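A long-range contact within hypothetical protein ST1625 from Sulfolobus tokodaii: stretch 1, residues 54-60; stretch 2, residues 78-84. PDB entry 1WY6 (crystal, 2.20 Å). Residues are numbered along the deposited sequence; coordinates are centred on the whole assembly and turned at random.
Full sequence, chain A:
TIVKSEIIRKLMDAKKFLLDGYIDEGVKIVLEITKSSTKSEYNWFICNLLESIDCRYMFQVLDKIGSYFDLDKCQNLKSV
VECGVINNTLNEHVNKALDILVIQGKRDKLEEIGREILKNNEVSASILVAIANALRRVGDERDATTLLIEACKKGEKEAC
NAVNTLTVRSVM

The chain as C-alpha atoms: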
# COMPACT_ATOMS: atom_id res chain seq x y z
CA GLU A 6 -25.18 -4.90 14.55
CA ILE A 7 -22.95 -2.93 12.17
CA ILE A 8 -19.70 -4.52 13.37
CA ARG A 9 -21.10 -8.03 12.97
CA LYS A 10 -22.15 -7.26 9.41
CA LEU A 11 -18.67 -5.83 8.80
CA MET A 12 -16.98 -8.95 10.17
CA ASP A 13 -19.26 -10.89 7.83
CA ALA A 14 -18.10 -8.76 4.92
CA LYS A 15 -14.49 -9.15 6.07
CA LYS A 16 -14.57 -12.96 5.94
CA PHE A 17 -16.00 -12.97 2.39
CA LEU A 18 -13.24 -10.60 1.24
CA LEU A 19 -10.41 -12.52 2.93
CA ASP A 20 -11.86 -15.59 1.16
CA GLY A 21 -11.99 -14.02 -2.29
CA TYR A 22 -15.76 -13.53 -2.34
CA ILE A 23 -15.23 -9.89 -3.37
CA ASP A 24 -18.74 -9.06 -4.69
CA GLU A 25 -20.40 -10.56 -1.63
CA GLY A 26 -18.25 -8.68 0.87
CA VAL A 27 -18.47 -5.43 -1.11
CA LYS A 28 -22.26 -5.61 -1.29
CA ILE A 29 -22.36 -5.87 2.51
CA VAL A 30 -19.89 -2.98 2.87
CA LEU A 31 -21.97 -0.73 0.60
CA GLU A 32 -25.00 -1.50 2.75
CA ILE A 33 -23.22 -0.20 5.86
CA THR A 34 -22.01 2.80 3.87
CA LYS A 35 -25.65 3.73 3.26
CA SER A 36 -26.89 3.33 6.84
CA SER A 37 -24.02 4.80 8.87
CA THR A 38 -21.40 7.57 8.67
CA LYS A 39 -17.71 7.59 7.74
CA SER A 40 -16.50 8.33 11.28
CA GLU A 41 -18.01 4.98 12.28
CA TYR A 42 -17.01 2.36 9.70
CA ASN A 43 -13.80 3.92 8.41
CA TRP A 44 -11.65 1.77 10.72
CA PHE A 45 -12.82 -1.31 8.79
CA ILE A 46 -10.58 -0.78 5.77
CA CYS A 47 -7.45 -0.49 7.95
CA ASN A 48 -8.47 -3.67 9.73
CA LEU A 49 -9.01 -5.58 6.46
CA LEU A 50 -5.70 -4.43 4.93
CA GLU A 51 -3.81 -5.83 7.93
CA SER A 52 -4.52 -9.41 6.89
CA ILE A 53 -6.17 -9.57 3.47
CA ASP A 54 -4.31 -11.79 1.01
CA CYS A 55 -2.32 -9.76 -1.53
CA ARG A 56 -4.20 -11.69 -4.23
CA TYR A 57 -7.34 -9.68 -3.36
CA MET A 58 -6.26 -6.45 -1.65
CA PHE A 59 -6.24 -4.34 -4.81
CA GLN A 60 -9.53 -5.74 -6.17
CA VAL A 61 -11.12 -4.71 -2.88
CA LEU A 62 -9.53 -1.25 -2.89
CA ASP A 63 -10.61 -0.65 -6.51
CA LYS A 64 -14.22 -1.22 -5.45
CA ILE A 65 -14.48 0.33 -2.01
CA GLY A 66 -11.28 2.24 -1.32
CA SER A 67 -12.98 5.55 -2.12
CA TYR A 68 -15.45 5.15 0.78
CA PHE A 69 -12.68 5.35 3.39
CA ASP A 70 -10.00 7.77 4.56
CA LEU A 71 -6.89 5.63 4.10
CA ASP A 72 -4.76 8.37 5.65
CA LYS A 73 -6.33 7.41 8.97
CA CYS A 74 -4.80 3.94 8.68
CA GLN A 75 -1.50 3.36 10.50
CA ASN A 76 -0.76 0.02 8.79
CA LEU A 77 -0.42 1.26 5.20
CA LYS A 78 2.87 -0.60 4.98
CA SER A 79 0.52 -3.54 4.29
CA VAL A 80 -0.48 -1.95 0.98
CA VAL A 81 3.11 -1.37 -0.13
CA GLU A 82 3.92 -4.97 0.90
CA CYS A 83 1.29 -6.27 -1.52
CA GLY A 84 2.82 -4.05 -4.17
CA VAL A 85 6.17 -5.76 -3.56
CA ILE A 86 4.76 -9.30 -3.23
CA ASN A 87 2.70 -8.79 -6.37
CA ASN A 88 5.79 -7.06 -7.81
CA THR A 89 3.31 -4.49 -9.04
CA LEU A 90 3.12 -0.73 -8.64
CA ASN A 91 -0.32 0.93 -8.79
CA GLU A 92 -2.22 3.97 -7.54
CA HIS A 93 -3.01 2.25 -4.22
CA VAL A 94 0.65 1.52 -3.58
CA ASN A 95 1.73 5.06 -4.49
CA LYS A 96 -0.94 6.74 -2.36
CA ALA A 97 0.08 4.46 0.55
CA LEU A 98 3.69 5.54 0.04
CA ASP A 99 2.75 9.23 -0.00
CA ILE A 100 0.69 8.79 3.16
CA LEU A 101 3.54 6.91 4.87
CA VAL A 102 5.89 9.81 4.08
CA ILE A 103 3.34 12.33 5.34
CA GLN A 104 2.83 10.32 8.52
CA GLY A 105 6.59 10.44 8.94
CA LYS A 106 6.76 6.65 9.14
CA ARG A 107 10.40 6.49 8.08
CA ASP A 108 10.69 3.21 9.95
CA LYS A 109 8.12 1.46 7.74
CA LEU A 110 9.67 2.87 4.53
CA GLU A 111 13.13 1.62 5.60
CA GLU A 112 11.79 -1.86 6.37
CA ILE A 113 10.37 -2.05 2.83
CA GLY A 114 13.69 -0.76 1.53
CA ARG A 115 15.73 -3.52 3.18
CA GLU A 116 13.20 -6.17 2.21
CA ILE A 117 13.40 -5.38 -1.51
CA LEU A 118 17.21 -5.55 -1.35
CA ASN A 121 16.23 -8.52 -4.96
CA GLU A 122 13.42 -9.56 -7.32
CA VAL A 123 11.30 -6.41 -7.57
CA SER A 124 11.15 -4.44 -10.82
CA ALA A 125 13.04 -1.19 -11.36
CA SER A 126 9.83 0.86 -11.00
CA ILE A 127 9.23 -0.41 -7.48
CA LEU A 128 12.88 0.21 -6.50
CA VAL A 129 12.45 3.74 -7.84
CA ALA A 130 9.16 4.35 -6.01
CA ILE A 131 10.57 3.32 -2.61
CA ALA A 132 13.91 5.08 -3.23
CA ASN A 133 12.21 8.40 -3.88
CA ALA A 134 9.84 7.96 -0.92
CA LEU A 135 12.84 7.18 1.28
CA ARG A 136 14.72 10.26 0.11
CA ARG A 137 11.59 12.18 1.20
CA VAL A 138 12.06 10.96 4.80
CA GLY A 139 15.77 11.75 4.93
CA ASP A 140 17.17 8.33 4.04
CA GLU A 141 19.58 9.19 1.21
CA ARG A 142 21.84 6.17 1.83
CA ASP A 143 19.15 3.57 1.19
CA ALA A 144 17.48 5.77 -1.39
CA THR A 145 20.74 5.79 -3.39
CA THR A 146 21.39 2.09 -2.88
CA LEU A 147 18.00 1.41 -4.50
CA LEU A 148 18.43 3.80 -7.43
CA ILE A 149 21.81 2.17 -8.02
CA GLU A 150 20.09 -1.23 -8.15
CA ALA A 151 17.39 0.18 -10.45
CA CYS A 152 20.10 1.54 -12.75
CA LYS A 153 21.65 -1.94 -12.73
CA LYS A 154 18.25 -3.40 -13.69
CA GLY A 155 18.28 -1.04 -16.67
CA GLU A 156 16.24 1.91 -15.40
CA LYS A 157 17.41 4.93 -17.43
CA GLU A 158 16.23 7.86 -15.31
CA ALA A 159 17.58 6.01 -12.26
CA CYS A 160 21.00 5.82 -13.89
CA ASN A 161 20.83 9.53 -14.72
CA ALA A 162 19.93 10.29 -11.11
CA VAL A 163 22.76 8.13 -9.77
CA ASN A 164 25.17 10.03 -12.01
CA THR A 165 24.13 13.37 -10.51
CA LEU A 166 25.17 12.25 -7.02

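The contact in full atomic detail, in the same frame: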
# COMPACT_ATOMS: atom_id res chain seq x y z
N ASP A 54 -5.26 -11.20 1.94
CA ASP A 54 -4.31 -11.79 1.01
C ASP A 54 -4.01 -10.79 -0.11
O ASP A 54 -4.91 -10.15 -0.66
CB ASP A 54 -4.90 -13.08 0.42
CG ASP A 54 -3.88 -13.89 -0.38
OD1 ASP A 54 -3.29 -13.36 -1.36
OD2 ASP A 54 -3.67 -15.07 -0.03
N CYS A 55 -2.73 -10.67 -0.47
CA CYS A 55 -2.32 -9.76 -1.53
C CYS A 55 -3.00 -10.07 -2.87
O CYS A 55 -3.05 -9.22 -3.76
CB CYS A 55 -0.80 -9.78 -1.68
SG CYS A 55 0.05 -8.90 -0.32
N ARG A 56 -3.51 -11.29 -3.00
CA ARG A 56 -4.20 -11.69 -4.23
C ARG A 56 -5.50 -10.90 -4.41
O ARG A 56 -5.98 -10.77 -5.53
CB ARG A 56 -4.58 -13.17 -4.20
CG ARG A 56 -3.45 -14.19 -4.25
CD ARG A 56 -4.07 -15.59 -4.18
NE ARG A 56 -5.07 -15.77 -5.23
CZ ARG A 56 -6.03 -16.69 -5.22
NH1 ARG A 56 -6.15 -17.53 -4.21
NH2 ARG A 56 -6.88 -16.77 -6.24
N TYR A 57 -6.06 -10.40 -3.31
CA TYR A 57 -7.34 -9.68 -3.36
C TYR A 57 -7.32 -8.20 -2.97
O TYR A 57 -8.18 -7.43 -3.41
CB TYR A 57 -8.37 -10.37 -2.45
CG TYR A 57 -8.46 -11.87 -2.57
CD1 TYR A 57 -8.55 -12.49 -3.82
CD2 TYR A 57 -8.47 -12.68 -1.43
CE1 TYR A 57 -8.66 -13.88 -3.93
CE2 TYR A 57 -8.58 -14.07 -1.53
CZ TYR A 57 -8.67 -14.66 -2.78
OH TYR A 57 -8.75 -16.03 -2.89
N MET A 58 -6.36 -7.82 -2.14
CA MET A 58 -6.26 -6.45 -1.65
C MET A 58 -6.62 -5.37 -2.66
O MET A 58 -7.49 -4.54 -2.40
CB MET A 58 -4.87 -6.18 -1.09
CG MET A 58 -4.71 -4.76 -0.55
SD MET A 58 -3.13 -4.44 0.26
CE MET A 58 -3.45 -5.12 1.87
N PHE A 59 -5.98 -5.37 -3.82
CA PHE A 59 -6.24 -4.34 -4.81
C PHE A 59 -7.63 -4.40 -5.45
O PHE A 59 -8.19 -3.36 -5.78
CB PHE A 59 -5.13 -4.36 -5.86
CG PHE A 59 -3.76 -4.13 -5.26
CD1 PHE A 59 -2.71 -5.00 -5.53
CD2 PHE A 59 -3.54 -3.07 -4.39
CE1 PHE A 59 -1.46 -4.81 -4.93
CE2 PHE A 59 -2.30 -2.87 -3.79
CZ PHE A 59 -1.25 -3.75 -4.05
N GLN A 60 -8.19 -5.60 -5.61
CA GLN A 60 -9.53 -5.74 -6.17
C GLN A 60 -10.52 -5.08 -5.20
O GLN A 60 -11.48 -4.42 -5.61
CB GLN A 60 -9.91 -7.21 -6.31
CG GLN A 60 -9.08 -8.02 -7.29
CD GLN A 60 -9.36 -9.51 -7.19
OE1 GLN A 60 -10.52 -9.94 -7.12
NE2 GLN A 60 -8.30 -10.31 -7.18
N LYS A 78 1.70 0.11 5.48
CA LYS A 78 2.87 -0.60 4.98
C LYS A 78 2.34 -1.89 4.36
O LYS A 78 2.98 -2.48 3.49
CB LYS A 78 3.83 -0.94 6.12
CG LYS A 78 5.09 -1.66 5.62
CD LYS A 78 5.89 -2.28 6.77
CE LYS A 78 7.02 -3.13 6.22
NZ LYS A 78 7.81 -3.80 7.30
N SER A 79 1.16 -2.32 4.81
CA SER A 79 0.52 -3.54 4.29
C SER A 79 0.20 -3.40 2.80
O SER A 79 0.24 -4.37 2.04
CB SER A 79 -0.79 -3.81 5.05
OG SER A 79 -0.60 -3.87 6.45
N VAL A 80 -0.15 -2.19 2.38
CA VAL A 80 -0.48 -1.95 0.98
C VAL A 80 0.77 -1.99 0.11
O VAL A 80 0.76 -2.55 -0.97
CB VAL A 80 -1.22 -0.60 0.81
CG1 VAL A 80 -1.42 -0.29 -0.68
CG2 VAL A 80 -2.57 -0.67 1.51
N VAL A 81 1.85 -1.38 0.60
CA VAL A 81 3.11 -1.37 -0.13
C VAL A 81 3.63 -2.81 -0.24
O VAL A 81 4.17 -3.21 -1.27
CB VAL A 81 4.16 -0.52 0.59
CG1 VAL A 81 5.42 -0.44 -0.26
CG2 VAL A 81 3.60 0.86 0.89
N GLU A 82 3.48 -3.57 0.85
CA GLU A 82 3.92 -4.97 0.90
C GLU A 82 3.27 -5.78 -0.21
O GLU A 82 3.91 -6.63 -0.83
CB GLU A 82 3.56 -5.60 2.24
CG GLU A 82 4.47 -5.25 3.39
CD GLU A 82 5.90 -5.76 3.20
OE1 GLU A 82 6.10 -6.74 2.44
OE2 GLU A 82 6.83 -5.18 3.83
N CYS A 83 1.98 -5.55 -0.46
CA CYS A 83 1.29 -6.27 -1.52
C CYS A 83 1.80 -5.79 -2.87
O CYS A 83 1.78 -6.53 -3.85
CB CYS A 83 -0.22 -6.08 -1.42
SG CYS A 83 -0.99 -7.16 -0.17
N GLY A 84 2.27 -4.55 -2.93
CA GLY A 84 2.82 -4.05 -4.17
C GLY A 84 4.09 -4.84 -4.45
O GLY A 84 4.32 -5.30 -5.57

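A disulfide joins these two stretches, and two larger side chains pack around it. Cys55 SG lies 2.0 Å from Cys83 SG. The torsion about the S–S bond is -85°, close to the relaxed value for a disulfide. Both cysteines use the m rotamer, and both CA-to-CB bonds point toward the other stretch. The CA atoms of Cys55 and Cys83 are 5.0 Å apart, which brings the backbones close at this point. Cysteine suits the place because its short side chain spans so narrow a gap with a covalent bond.

The helices do not run side by side. Their N-to-C directions differ by 112°, and their axes come no closer than 9.6 Å. The two stretches bury 321 Å² between them, both sides summed. Cys55 directly follows Asp54. Asp54 caps that helix: its OD1 accepts a hydrogen bond from Arg56 N at 2.7 Å. The cap thus lies next to the disulfide in sequence.

Met58 is three residues beyond Cys55. It points toward stretch 2, with chi1 and chi2 both t, so the chain reaches out extended before chi3 turns at -82°. Its sulfur fits between Cys83 and Val80: Met58 SD is 3.5 Å from Cys83 SG and 3.7 Å from Val80 CA. The methyl end continues to Ser79, with Met58 CE 3.8 Å from Ser79 O. A long, unbranched, apolar side chain can follow the helix surface in this way. Its closest atoms in Ser79 and Val80 are backbone ones, so it lies against the helix itself.

Phe59 fills a second hollow. Its CA-to-CB bond points sideways, but the end of the ring comes nearer to stretch 2. Phe59 CZ is 3.7 Å from Cys83 CB and 3.8 Å from Gly84 N. The edge of the ring meets Val80 O and Gly84 N, while Phe59 CE2 is 4.1 Å from Val80 CG1. The flat ring thus slots its tip against one turn of the helix. Gly84 N already bonds to Val80 O within that helix, at 3.2 Å.

Cys83 is the hub. It touches Cys55, Met58 and Phe59, and has 98 Å² covered, the most of any residue here. Val80 lies one turn earlier and offers its methyl groups to both large side chains: CG2 is 4.0 Å from Met58 SD, and CG1 faces Phe59. No hydrogen bond crosses between the stretches. The disulfide and apolar packing hold them together.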